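PDB 4LYP: Exo-beta-1,4-mannosidase from Rhizomucor miehei, which hydrolyses terminal beta-1,4-linked mannose from the non-reducing ends of mannosides as a family 5 glycoside hydrolase, with transglycosylation activity as well. Local coordinates for residues C292-W297 with F338-D343; H310-M315 with K364-Q369; A344-E349 with P360-D365; N388-G393 with G419-Y424. All blocks are in the same frame, centred on the assembly; numbering follows the deposited sequence. Where two conformers were deposited one is given.

How the contacts relate
Contact 1 lies mostly in the loops after strands 288-292 and 333-338, contacts 2 and 4 on neighbouring helices and strands of the barrel, and contact 3 joins the following loop to the first turn of helix 362-380. The centre of contact 1 is about 9, 11 and 12 Å from those of contacts 2, 4 and 3. Asn296 OD1 meets Tyr421 OH at 2.6 Å, joining contacts 1 and 4 at the guanidine site that also holds Trp293 and Glu238, and Phe338 O lies 2.8 Å from Trp390 N. Contacts 2 and 3 share Lys364 and Asp365; Lys364 NZ reaches Tyr421 O in contact 4 at 3.0 Å. Tyr367 packs against Val294 and Met340 of contact 1.

Contact 1. Residues C292-W297 with F338-D343; sequences CWVENW and FGMARD. With GAI (guanidine), chain C.
Cys292 and Phe338 lie side by side with their CA atoms 4.8 Å apart, and the chains leave them in nearly the same direction, 18° apart, without a direct hydrogen bond between them. The carbonyl O of Cys292 faces the CA of Phe338 at 3.3 Å, a CA-H...O contact. Beyond this point three waters bridge the two backbones and the Glu295 carboxylate. One takes the N-H of Val294 and donates to Cys292 O and Gly339 O; a second links Glu295 N to the same Gly339 carbonyl; the third runs from Ala341 N to Glu295 OE1. Trp293 lays one face of its indole over the Phe338-Gly339 peptide, with CZ3 3.3 Å from Gly339 N and CH2 3.5 Å from Phe338 C. Gly339 has no side chain to hold the ring off. The segments start on the last residues of the neighbouring parallel strands 288-292 and 333-338 of the TIM barrel and run on into the loops after them, at the C-terminal ends where the substrate site of such enzymes lies. There Trp293 NE1 is hydrogen-bonded to Glu337, while its CD1 approaches guanidine N1 obliquely at 3.7 Å. Asn296 ND2 comes within 3.3 Å of guanidine N3, and Glu238 also binds this ligand. Away from the pocket, the methyl CE of Met340, brought round by a bend at chi3 (-77°), touches Val294 CG2 at 3.9 Å. Glu295 is extended, CG opposite the backbone N (chi1 178°), and its OE1 passes 3.5 Å from Ala341 CB; OE1 is bound by Trp420 and OE2 salt-bridged to Lys354.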
# COMPACT_ATOMS: atom_id res chain seq x y z
N CYS A 292 10.13 2.16 -2.59
CA CYS A 292 11.54 2.37 -2.36
C CYS A 292 11.86 2.17 -0.87
O CYS A 292 11.31 2.93 -0.01
CB CYS A 292 11.92 3.80 -2.79
SG CYS A 292 13.73 4.07 -2.55
N TRP A 293 12.70 1.17 -0.57
CA TRP A 293 12.99 0.75 0.82
C TRP A 293 14.44 0.64 1.13
O TRP A 293 15.03 -0.43 1.12
CB TRP A 293 12.23 -0.54 1.12
CG TRP A 293 10.75 -0.32 1.21
CD1 TRP A 293 9.75 -0.75 0.41
CD2 TRP A 293 10.15 0.48 2.25
NE1 TRP A 293 8.51 -0.24 0.85
CE2 TRP A 293 8.78 0.50 1.98
CE3 TRP A 293 10.66 1.17 3.37
CZ2 TRP A 293 7.89 1.15 2.84
CZ3 TRP A 293 9.80 1.84 4.19
CH2 TRP A 293 8.42 1.86 3.90
N VAL A 294 15.08 1.80 1.43
CA VAL A 294 16.52 1.81 1.55
C VAL A 294 17.04 0.94 2.71
O VAL A 294 18.09 0.28 2.57
CB VAL A 294 17.09 3.23 1.58
CG1 VAL A 294 17.06 3.84 0.19
CG2 VAL A 294 16.47 4.12 2.68
N GLU A 295 16.39 0.92 3.88
CA GLU A 295 16.93 0.09 4.96
C GLU A 295 16.74 -1.39 4.62
O GLU A 295 17.67 -2.19 4.75
CB GLU A 295 16.25 0.44 6.29
CG GLU A 295 16.73 -0.41 7.45
CD GLU A 295 16.17 -0.07 8.80
OE1 GLU A 295 15.46 0.96 8.93
OE2 GLU A 295 16.42 -0.83 9.72
N ASN A 296 15.54 -1.77 4.12
CA ASN A 296 15.28 -3.17 3.86
C ASN A 296 16.24 -3.71 2.84
O ASN A 296 16.61 -4.89 2.90
CB ASN A 296 13.87 -3.32 3.25
CG ASN A 296 12.76 -2.72 4.12
OD1 ASN A 296 12.87 -1.57 4.52
ND2 ASN A 296 11.72 -3.47 4.35
N TRP A 297 16.70 -2.87 1.89
CA TRP A 297 17.57 -3.30 0.81
C TRP A 297 19.02 -3.13 1.13
O TRP A 297 19.86 -3.43 0.26
CB TRP A 297 17.21 -2.54 -0.48
CG TRP A 297 15.80 -2.74 -0.91
CD1 TRP A 297 14.88 -3.61 -0.41
CD2 TRP A 297 15.11 -1.90 -1.89
NE1 TRP A 297 13.64 -3.37 -1.06
CE2 TRP A 297 13.76 -2.37 -1.95
CE3 TRP A 297 15.50 -0.83 -2.72
CZ2 TRP A 297 12.79 -1.75 -2.81
CZ3 TRP A 297 14.61 -0.29 -3.60
CH2 TRP A 297 13.27 -0.77 -3.66
N PHE A 338 7.18 4.33 0.37
CA PHE A 338 8.58 4.61 0.75
C PHE A 338 8.56 4.96 2.21
O PHE A 338 7.53 5.42 2.73
CB PHE A 338 9.22 5.73 -0.10
CG PHE A 338 8.71 7.10 0.22
CD1 PHE A 338 7.46 7.58 -0.23
CD2 PHE A 338 9.46 7.93 1.07
CE1 PHE A 338 6.98 8.82 0.15
CE2 PHE A 338 8.95 9.19 1.43
CZ PHE A 338 7.74 9.64 0.96
N GLY A 339 9.73 4.87 2.86
CA GLY A 339 9.74 5.26 4.28
C GLY A 339 11.15 5.12 4.82
O GLY A 339 12.09 4.68 4.17
N MET A 340 11.30 5.59 6.08
CA MET A 340 12.59 5.58 6.78
C MET A 340 12.29 5.52 8.28
O MET A 340 11.29 6.06 8.75
CB MET A 340 13.42 6.79 6.38
CG MET A 340 14.74 6.89 7.08
SD MET A 340 15.87 8.13 6.39
CE MET A 340 16.47 7.26 4.92
N ALA A 341 13.24 4.88 8.98
CA ALA A 341 13.20 4.70 10.43
C ALA A 341 13.46 6.04 11.14
O ALA A 341 13.90 7.04 10.57
CB ALA A 341 14.28 3.71 10.82
N ARG A 342 13.19 5.99 12.45
CA ARG A 342 13.54 7.11 13.36
C ARG A 342 15.03 7.12 13.56
O ARG A 342 15.78 6.28 13.05
CB ARG A 342 12.76 6.98 14.65
CG ARG A 342 11.25 6.68 14.46
CD ARG A 342 10.42 6.75 15.72
NE ARG A 342 10.02 8.12 16.11
CZ ARG A 342 8.94 8.72 15.63
NH1 ARG A 342 8.62 9.93 16.14
NH2 ARG A 342 8.19 8.19 14.65
N ASP A 343 15.50 8.14 14.33
CA ASP A 343 16.95 8.40 14.47
C ASP A 343 17.70 7.45 15.41
O ASP A 343 18.26 7.85 16.45
CB ASP A 343 17.17 9.84 14.98
CG ASP A 343 16.92 10.94 13.95
OD1 ASP A 343 16.93 10.67 12.70
OD2 ASP A 343 16.83 12.11 14.38
C GAI C . 8.81 -5.13 1.98
N1 GAI C . 8.33 -4.08 1.31
N2 GAI C . 8.95 -6.25 1.24
N3 GAI C . 9.05 -5.13 3.24
O HOH W 1 13.10 4.14 1.59
O HOH W 2 13.99 2.47 4.90
O HOH W 3 15.12 3.31 7.50

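Contact 2. Residues H310-M315 with K364-Q369; sequences HANEYM and KDEYYQ
Asn312 and Glu366 make the one direct hydrogen bond of this contact, between two helices that run almost parallel, their axes 10.1 Å apart and crossing at -22°. The amide ND2 of Asn312 donates to Glu366 OE2 at 3.0 Å, meeting it on the anti side and somewhat above the carboxylate plane; the N-H...O angle of 132° marks a bent bond. Glu366 gets there with an extended chain, and the same OE2 is also salt-bridged to Lys370, so one oxygen serves both partners. The other end of the amide works through water: a single molecule donates to Asn312 OD1 and to Tyr367 O, a second polar link between the helices.

Edge contacts to the Tyr367 ring come next. Asn312 OD1 lies near the ring plane, 3.5 Å from CD1, with amide and ring only 21° apart. Ala311 O sits in the plane too, 3.6 Å from CE1, so two oxygens face C-H groups along one edge.

Apolar packing completes the set. The Tyr367 ring, turned off on the far side from its own N, reaches across to the facing helix, where CE1 meets Ala311 CB at 4.1 Å. Met315 folds back at chi2 and chi3, crosses the tyrosine at about a right angle and sets its methyl CE 3.7 Å from Tyr367 CZ, close to the hydroxyl as well.

These adjacent helices of the (beta/alpha)8 barrel follow strands 288-292 and 333-338. Met315 and Tyr367 both reach inward to Cys292 of strand 288-292, while Asp365 and Tyr368 pack against the next helix, 429-448.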
# COMPACT_ATOMS: atom_id res chain seq x y z
N HIS A 310 24.02 8.76 1.28
CA HIS A 310 23.91 7.67 0.33
C HIS A 310 22.43 7.28 0.12
O HIS A 310 22.06 6.94 -1.00
CB HIS A 310 24.71 6.48 0.85
CG HIS A 310 24.68 5.27 -0.04
ND1 HIS A 310 24.98 5.33 -1.37
CD2 HIS A 310 24.38 3.97 0.22
CE1 HIS A 310 24.98 4.08 -1.89
NE2 HIS A 310 24.61 3.27 -0.95
N ALA A 311 21.59 7.31 1.18
CA ALA A 311 20.17 7.02 0.98
C ALA A 311 19.50 8.08 0.12
O ALA A 311 18.67 7.76 -0.76
CB ALA A 311 19.47 6.94 2.34
N ASN A 312 19.82 9.39 0.33
CA ASN A 312 19.24 10.44 -0.49
C ASN A 312 19.66 10.26 -1.95
O ASN A 312 18.83 10.43 -2.85
CB ASN A 312 19.68 11.85 -0.03
CG ASN A 312 19.07 12.26 1.28
OD1 ASN A 312 17.91 11.93 1.56
ND2 ASN A 312 19.79 13.07 2.04
N GLU A 313 20.92 9.90 -2.20
CA GLU A 313 21.34 9.74 -3.60
C GLU A 313 20.66 8.53 -4.22
O GLU A 313 20.26 8.57 -5.40
CB GLU A 313 22.83 9.52 -3.58
CG GLU A 313 23.56 10.81 -3.16
CD GLU A 313 24.99 10.62 -2.83
OE1 GLU A 313 25.55 9.55 -3.04
OE2 GLU A 313 25.60 11.63 -2.43
N TYR A 314 20.46 7.44 -3.45
CA TYR A 314 19.78 6.26 -3.97
C TYR A 314 18.35 6.63 -4.35
O TYR A 314 17.89 6.29 -5.43
CB TYR A 314 19.79 5.14 -2.94
CG TYR A 314 19.16 3.89 -3.51
CD1 TYR A 314 17.77 3.68 -3.45
CD2 TYR A 314 19.95 2.93 -4.14
CE1 TYR A 314 17.16 2.60 -4.03
CE2 TYR A 314 19.35 1.80 -4.69
CZ TYR A 314 17.92 1.68 -4.63
OH TYR A 314 17.34 0.59 -5.23
N MET A 315 17.63 7.32 -3.48
CA MET A 315 16.25 7.77 -3.75
C MET A 315 16.24 8.64 -5.00
O MET A 315 15.37 8.48 -5.85
CB MET A 315 15.70 8.50 -2.54
CG MET A 315 14.39 9.25 -2.84
SD MET A 315 12.98 8.13 -3.28
CE MET A 315 12.42 7.63 -1.64
N LYS A 364 14.75 10.87 8.67
CA LYS A 364 13.52 10.62 7.93
C LYS A 364 12.94 11.89 7.33
O LYS A 364 12.46 11.92 6.19
CB LYS A 364 12.52 9.97 8.88
CG LYS A 364 11.14 9.70 8.30
CD LYS A 364 10.22 9.23 9.43
CE LYS A 364 8.96 8.56 8.92
NZ LYS A 364 8.16 8.00 10.07
N ASP A 365 12.90 12.98 8.13
CA ASP A 365 12.28 14.23 7.65
C ASP A 365 13.05 14.75 6.48
O ASP A 365 12.41 15.21 5.50
CB ASP A 365 12.29 15.24 8.77
CG ASP A 365 11.27 14.92 9.87
OD1 ASP A 365 10.61 13.91 9.81
OD2 ASP A 365 11.20 15.78 10.77
N GLU A 366 14.37 14.74 6.50
CA GLU A 366 15.14 15.22 5.38
C GLU A 366 14.96 14.30 4.14
O GLU A 366 14.80 14.77 3.02
CB GLU A 366 16.62 15.29 5.74
CG GLU A 366 17.50 15.62 4.57
CD GLU A 366 18.99 15.66 4.90
OE1 GLU A 366 19.33 16.15 6.03
OE2 GLU A 366 19.81 15.31 4.02
N TYR A 367 14.94 12.97 4.39
CA TYR A 367 14.75 12.04 3.33
C TYR A 367 13.43 12.23 2.62
O TYR A 367 13.34 12.29 1.39
CB TYR A 367 14.83 10.62 3.93
CG TYR A 367 14.77 9.50 2.94
CD1 TYR A 367 15.81 9.20 2.05
CD2 TYR A 367 13.62 8.64 2.96
CE1 TYR A 367 15.71 8.11 1.24
CE2 TYR A 367 13.56 7.53 2.13
CZ TYR A 367 14.62 7.27 1.29
OH TYR A 367 14.61 6.16 0.46
N TYR A 368 12.34 12.39 3.43
CA TYR A 368 11.03 12.67 2.86
C TYR A 368 11.07 14.01 2.11
O TYR A 368 10.54 14.10 0.99
CB TYR A 368 9.95 12.81 3.96
CG TYR A 368 9.26 11.54 4.43
CD1 TYR A 368 9.94 10.39 4.85
CD2 TYR A 368 7.86 11.54 4.50
CE1 TYR A 368 9.24 9.25 5.28
CE2 TYR A 368 7.15 10.42 4.93
CZ TYR A 368 7.84 9.30 5.31
OH TYR A 368 7.10 8.22 5.76
N GLN A 369 11.63 15.04 2.73
CA GLN A 369 11.57 16.35 2.12
C GLN A 369 12.27 16.36 0.76
O GLN A 369 11.76 16.94 -0.20
CB GLN A 369 12.18 17.40 3.04
CG GLN A 369 12.15 18.80 2.41
CD GLN A 369 12.58 19.79 3.42
OE1 GLN A 369 13.78 19.86 3.71
NE2 GLN A 369 11.65 20.43 4.05
O HOH W 4 15.70 11.65 -0.20

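Contact 3. Residues A344-E349 with P360-D365; sequences AWRNPE and PTSHKD
Trp345, on the short 3-10 turn 344-346, stacks on His363 at the start of helix 362-380. From CB, chi1 of 59° swings the indole between the backbone N and carbonyl carbon, and the five-membered ring slides over the imidazole in an offset stack, centroids 3.8 Å apart and planes at 21°. CG touches only its fringe, 4.1 Å from His363 CE1, whereas CD1 closes to 3.4 Å from the same atom. Trp345 NE1 sits above the centre of the imidazole, 3.2 Å from His363 NE2 but not hydrogen-bonded to it, its N-H having a weak bond to Asp343 OD1; His363 uses ND1 to bind Tyr300. The pair joins the loop after strand 333-338 of the barrel to the first turn of helix 362-380, where Asp343 accepts the backbone N-H of His363. Farther along, the CZ2 edge meets Ser362 OG, in one of its two conformers, at 3.5 Å. At the tip, CH2 faces the centre of the Arg346 guanidinium, 3.5 Å from its plane, on the side of the indole opposite His363. On the way to that group, Arg346 NE lies 3.7 Å from Pro360 CG; Asp343 OD2 is salt-bridged to Arg346 NE and hydrogen-bonded to Ser362 OG.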
# COMPACT_ATOMS: atom_id res chain seq x y z
N ALA A 344 17.74 6.15 15.05
CA ALA A 344 18.40 5.11 15.82
C ALA A 344 19.84 5.47 16.12
O ALA A 344 20.38 5.12 17.20
CB ALA A 344 18.35 3.77 15.08
N TRP A 345 20.50 6.19 15.20
CA TRP A 345 21.88 6.59 15.31
C TRP A 345 22.17 7.47 16.51
O TRP A 345 23.35 7.61 16.88
CB TRP A 345 22.33 7.26 13.99
CG TRP A 345 21.48 8.49 13.67
CD1 TRP A 345 20.34 8.53 12.89
CD2 TRP A 345 21.68 9.83 14.16
NE1 TRP A 345 19.82 9.79 12.86
CE2 TRP A 345 20.61 10.62 13.63
CE3 TRP A 345 22.67 10.46 14.98
CZ2 TRP A 345 20.44 12.01 13.88
CZ3 TRP A 345 22.53 11.85 15.21
CH2 TRP A 345 21.43 12.61 14.69
N ARG A 346 21.18 8.10 17.11
CA ARG A 346 21.42 8.90 18.30
C ARG A 346 21.76 8.04 19.53
O ARG A 346 22.34 8.54 20.50
CB ARG A 346 20.20 9.76 18.59
CG ARG A 346 19.90 10.81 17.57
CD ARG A 346 18.62 11.55 17.81
NE ARG A 346 18.36 12.60 16.84
CZ ARG A 346 18.95 13.77 16.81
NH1 ARG A 346 18.64 14.61 15.86
NH2 ARG A 346 19.84 14.11 17.79
N ASN A 347 21.38 6.74 19.49
CA ASN A 347 21.59 5.84 20.61
C ASN A 347 21.69 4.46 19.97
O ASN A 347 20.82 3.64 20.13
CB ASN A 347 20.47 5.98 21.63
CG ASN A 347 20.68 5.17 22.88
OD1 ASN A 347 21.73 4.56 23.10
ND2 ASN A 347 19.64 5.11 23.68
N PRO A 348 22.76 4.18 19.23
CA PRO A 348 22.79 3.01 18.36
C PRO A 348 22.85 1.67 19.10
O PRO A 348 22.44 0.70 18.45
CB PRO A 348 24.02 3.21 17.48
CG PRO A 348 24.92 4.15 18.28
CD PRO A 348 23.96 5.03 19.05
N GLU A 349 23.33 1.66 20.35
CA GLU A 349 23.48 0.43 21.14
C GLU A 349 22.14 -0.06 21.70
O GLU A 349 22.04 -1.23 22.13
CB GLU A 349 24.54 0.55 22.24
N PRO A 360 13.54 11.30 17.83
CA PRO A 360 13.35 12.18 16.69
C PRO A 360 13.46 11.47 15.33
O PRO A 360 13.97 10.36 15.24
CB PRO A 360 14.49 13.21 16.80
CG PRO A 360 14.92 13.13 18.23
CD PRO A 360 14.72 11.71 18.64
N THR A 361 13.03 12.21 14.30
CA THR A 361 13.00 11.73 12.94
C THR A 361 13.76 12.69 12.04
O THR A 361 13.33 12.98 10.92
CB THR A 361 11.55 11.52 12.47
OG1 THR A 361 10.81 12.74 12.58
CG2 THR A 361 10.83 10.45 13.25
N SER A 362 14.93 13.18 12.48
CA SER A 362 15.61 14.15 11.60
C SER A 362 16.09 13.56 10.28
O SER A 362 15.98 14.22 9.27
CB SER A 362 16.73 14.84 12.33
OG SER A 362 17.79 13.95 12.69
N HIS A 363 16.59 12.31 10.28
CA HIS A 363 16.99 11.74 8.99
C HIS A 363 15.80 11.53 8.10
O HIS A 363 15.80 11.89 6.93
CB HIS A 363 17.73 10.42 9.20
CG HIS A 363 19.14 10.56 9.60
ND1 HIS A 363 20.06 9.54 9.52
CD2 HIS A 363 19.86 11.67 10.06
CE1 HIS A 363 21.24 9.98 9.91
NE2 HIS A 363 21.14 11.24 10.28
N LYS A 364 14.75 10.87 8.67
CA LYS A 364 13.52 10.62 7.93
C LYS A 364 12.94 11.89 7.33
O LYS A 364 12.46 11.92 6.19
CB LYS A 364 12.52 9.97 8.88
CG LYS A 364 11.14 9.70 8.30
CD LYS A 364 10.22 9.23 9.43
CE LYS A 364 8.96 8.56 8.92
NZ LYS A 364 8.16 8.00 10.07
N ASP A 365 12.90 12.98 8.13
CA ASP A 365 12.28 14.23 7.65
C ASP A 365 13.05 14.75 6.48
O ASP A 365 12.41 15.21 5.50
CB ASP A 365 12.29 15.24 8.77
CG ASP A 365 11.27 14.92 9.87
OD1 ASP A 365 10.61 13.91 9.81
OD2 ASP A 365 11.20 15.78 10.77

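Contact 4. Residues N388-G393 with G419-Y424; sequences NFWAYG and GWYSVY
Phe389 and Val423 cross at about a right angle, and the methyl CG2 of Val423 lies 3.8 Å from Phe389 CE1, obliquely to the ring. Val423 keeps CG1 anti to its backbone N (chi1 176°), which leaves CG2 to face the phenylalanine. On the same side of the strand pair as Val423, Tyr392 turns its ring so that CD1 comes 3.3 Å from Val423 O; its hydroxyl goes to Gln87. Trp390 is oriented differently: the edge of its indole, at CD1, meets Tyr421 CB at 4.1 Å, again nearly perpendicular, while the Tyr421 ring leads away and covers the indole of Trp420 with CE2.

Two backbone bonds hold this frame. Val423 N donates to Ala391 O at 2.9 Å, almost straight at 165°, and Gly393 N donates to Val423 O at 2.7 Å, from above the carbonyl plane. Ser422 CA adds a CA-H...O contact to Ala391 O, and a water donates to both Trp390 O and Tyr421 O, bridging the two chains.

Tyr392 and Val423 thus form a parallel bridge between strand 386-394 and the short strand 423-424. The former is interrupted here, and the interruption contains the cis peptide between Trp390 and Ala391, a hallmark of family 5 and related TIM-barrel glycosidases, where the corresponding tryptophan lines the sugar-binding site; the Trp390 side chain lies about 3 Å from a bound TRS molecule, consistent with that.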
# COMPACT_ATOMS: atom_id res chain seq x y z
N ASN A 388 2.75 7.75 -2.09
CA ASN A 388 2.03 7.37 -0.87
C ASN A 388 3.09 6.99 0.14
O ASN A 388 3.71 5.90 0.04
CB ASN A 388 1.06 6.19 -1.04
CG ASN A 388 0.05 6.40 -2.12
OD1 ASN A 388 0.37 6.41 -3.31
ND2 ASN A 388 -1.23 6.56 -1.71
N PHE A 389 3.40 7.85 1.14
CA PHE A 389 4.37 7.45 2.16
C PHE A 389 3.82 6.25 2.95
O PHE A 389 2.60 6.06 3.09
CB PHE A 389 4.71 8.63 3.09
CG PHE A 389 3.56 9.09 3.94
CD1 PHE A 389 3.37 8.55 5.22
CD2 PHE A 389 2.68 10.07 3.53
CE1 PHE A 389 2.29 8.92 6.03
CE2 PHE A 389 1.62 10.48 4.31
CZ PHE A 389 1.44 9.93 5.57
N TRP A 390 4.78 5.42 3.40
CA TRP A 390 4.44 4.22 4.20
C TRP A 390 4.99 4.45 5.60
O TRP A 390 6.19 4.47 5.78
CB TRP A 390 5.08 3.00 3.58
CG TRP A 390 4.78 1.78 4.41
CD1 TRP A 390 5.32 1.43 5.66
CD2 TRP A 390 3.75 0.80 4.13
NE1 TRP A 390 4.70 0.31 6.14
CE2 TRP A 390 3.71 -0.10 5.25
CE3 TRP A 390 2.86 0.59 3.05
CZ2 TRP A 390 2.84 -1.22 5.29
CZ3 TRP A 390 1.98 -0.49 3.11
CH2 TRP A 390 1.98 -1.39 4.22
N ALA A 391 4.08 4.70 6.59
CA ALA A 391 2.63 4.65 6.49
C ALA A 391 2.11 5.55 7.64
O ALA A 391 2.83 5.83 8.59
CB ALA A 391 2.05 3.25 6.61
N TYR A 392 0.85 5.93 7.57
CA TYR A 392 0.31 6.81 8.60
C TYR A 392 -0.07 6.02 9.84
O TYR A 392 -0.86 5.10 9.77
CB TYR A 392 -0.89 7.61 8.08
CG TYR A 392 -1.29 8.72 9.04
CD1 TYR A 392 -0.36 9.69 9.42
CD2 TYR A 392 -2.56 8.78 9.59
CE1 TYR A 392 -0.71 10.69 10.28
CE2 TYR A 392 -2.93 9.82 10.46
CZ TYR A 392 -1.96 10.77 10.80
OH TYR A 392 -2.26 11.78 11.69
N GLY A 393 0.53 6.37 10.96
CA GLY A 393 0.21 5.75 12.26
C GLY A 393 -0.86 6.45 13.02
O GLY A 393 -1.53 5.85 13.86
N GLY A 419 6.16 0.60 15.24
CA GLY A 419 6.80 1.89 15.26
C GLY A 419 8.00 2.04 14.38
O GLY A 419 8.64 3.11 14.40
N TRP A 420 8.35 1.05 13.55
CA TRP A 420 9.50 1.19 12.66
C TRP A 420 9.37 2.41 11.73
O TRP A 420 10.26 3.28 11.72
CB TRP A 420 9.68 -0.10 11.87
CG TRP A 420 10.92 -0.23 11.05
CD1 TRP A 420 12.07 0.58 11.08
CD2 TRP A 420 11.17 -1.23 10.06
NE1 TRP A 420 13.00 0.10 10.18
CE2 TRP A 420 12.48 -1.00 9.55
CE3 TRP A 420 10.43 -2.30 9.54
CZ2 TRP A 420 13.07 -1.82 8.57
CZ3 TRP A 420 11.02 -3.10 8.54
CH2 TRP A 420 12.29 -2.87 8.07
N TYR A 421 8.28 2.46 10.97
CA TYR A 421 8.16 3.44 9.89
C TYR A 421 6.96 4.36 10.12
O TYR A 421 6.83 5.37 9.38
CB TYR A 421 7.98 2.69 8.55
CG TYR A 421 9.24 2.00 8.05
CD1 TYR A 421 10.44 2.67 8.08
CD2 TYR A 421 9.19 0.73 7.51
CE1 TYR A 421 11.60 2.09 7.51
CE2 TYR A 421 10.30 0.16 6.93
CZ TYR A 421 11.49 0.87 6.91
OH TYR A 421 12.65 0.39 6.28
N SER A 422 6.08 4.10 11.10
CA SER A 422 4.85 4.93 11.28
C SER A 422 5.20 6.37 11.36
O SER A 422 6.11 6.82 12.05
CB SER A 422 4.20 4.53 12.58
OG SER A 422 3.49 3.29 12.49
N VAL A 423 4.31 7.16 10.72
CA VAL A 423 4.25 8.62 10.94
C VAL A 423 3.11 8.85 11.90
O VAL A 423 1.95 8.63 11.58
CB VAL A 423 3.96 9.34 9.61
CG1 VAL A 423 3.79 10.86 9.86
CG2 VAL A 423 5.08 9.16 8.58
N TYR A 424 3.44 9.37 13.12
CA TYR A 424 2.41 9.64 14.10
C TYR A 424 1.79 11.01 13.87
O TYR A 424 2.39 11.90 13.25
CB TYR A 424 2.98 9.54 15.52
CG TYR A 424 3.55 8.18 15.80
CD1 TYR A 424 2.75 7.03 15.74
CD2 TYR A 424 4.88 8.03 16.14
CE1 TYR A 424 3.25 5.77 16.04
CE2 TYR A 424 5.42 6.79 16.43
CZ TYR A 424 4.57 5.64 16.42
OH TYR A 424 5.06 4.39 16.78
O HOH W 5 8.16 5.94 6.93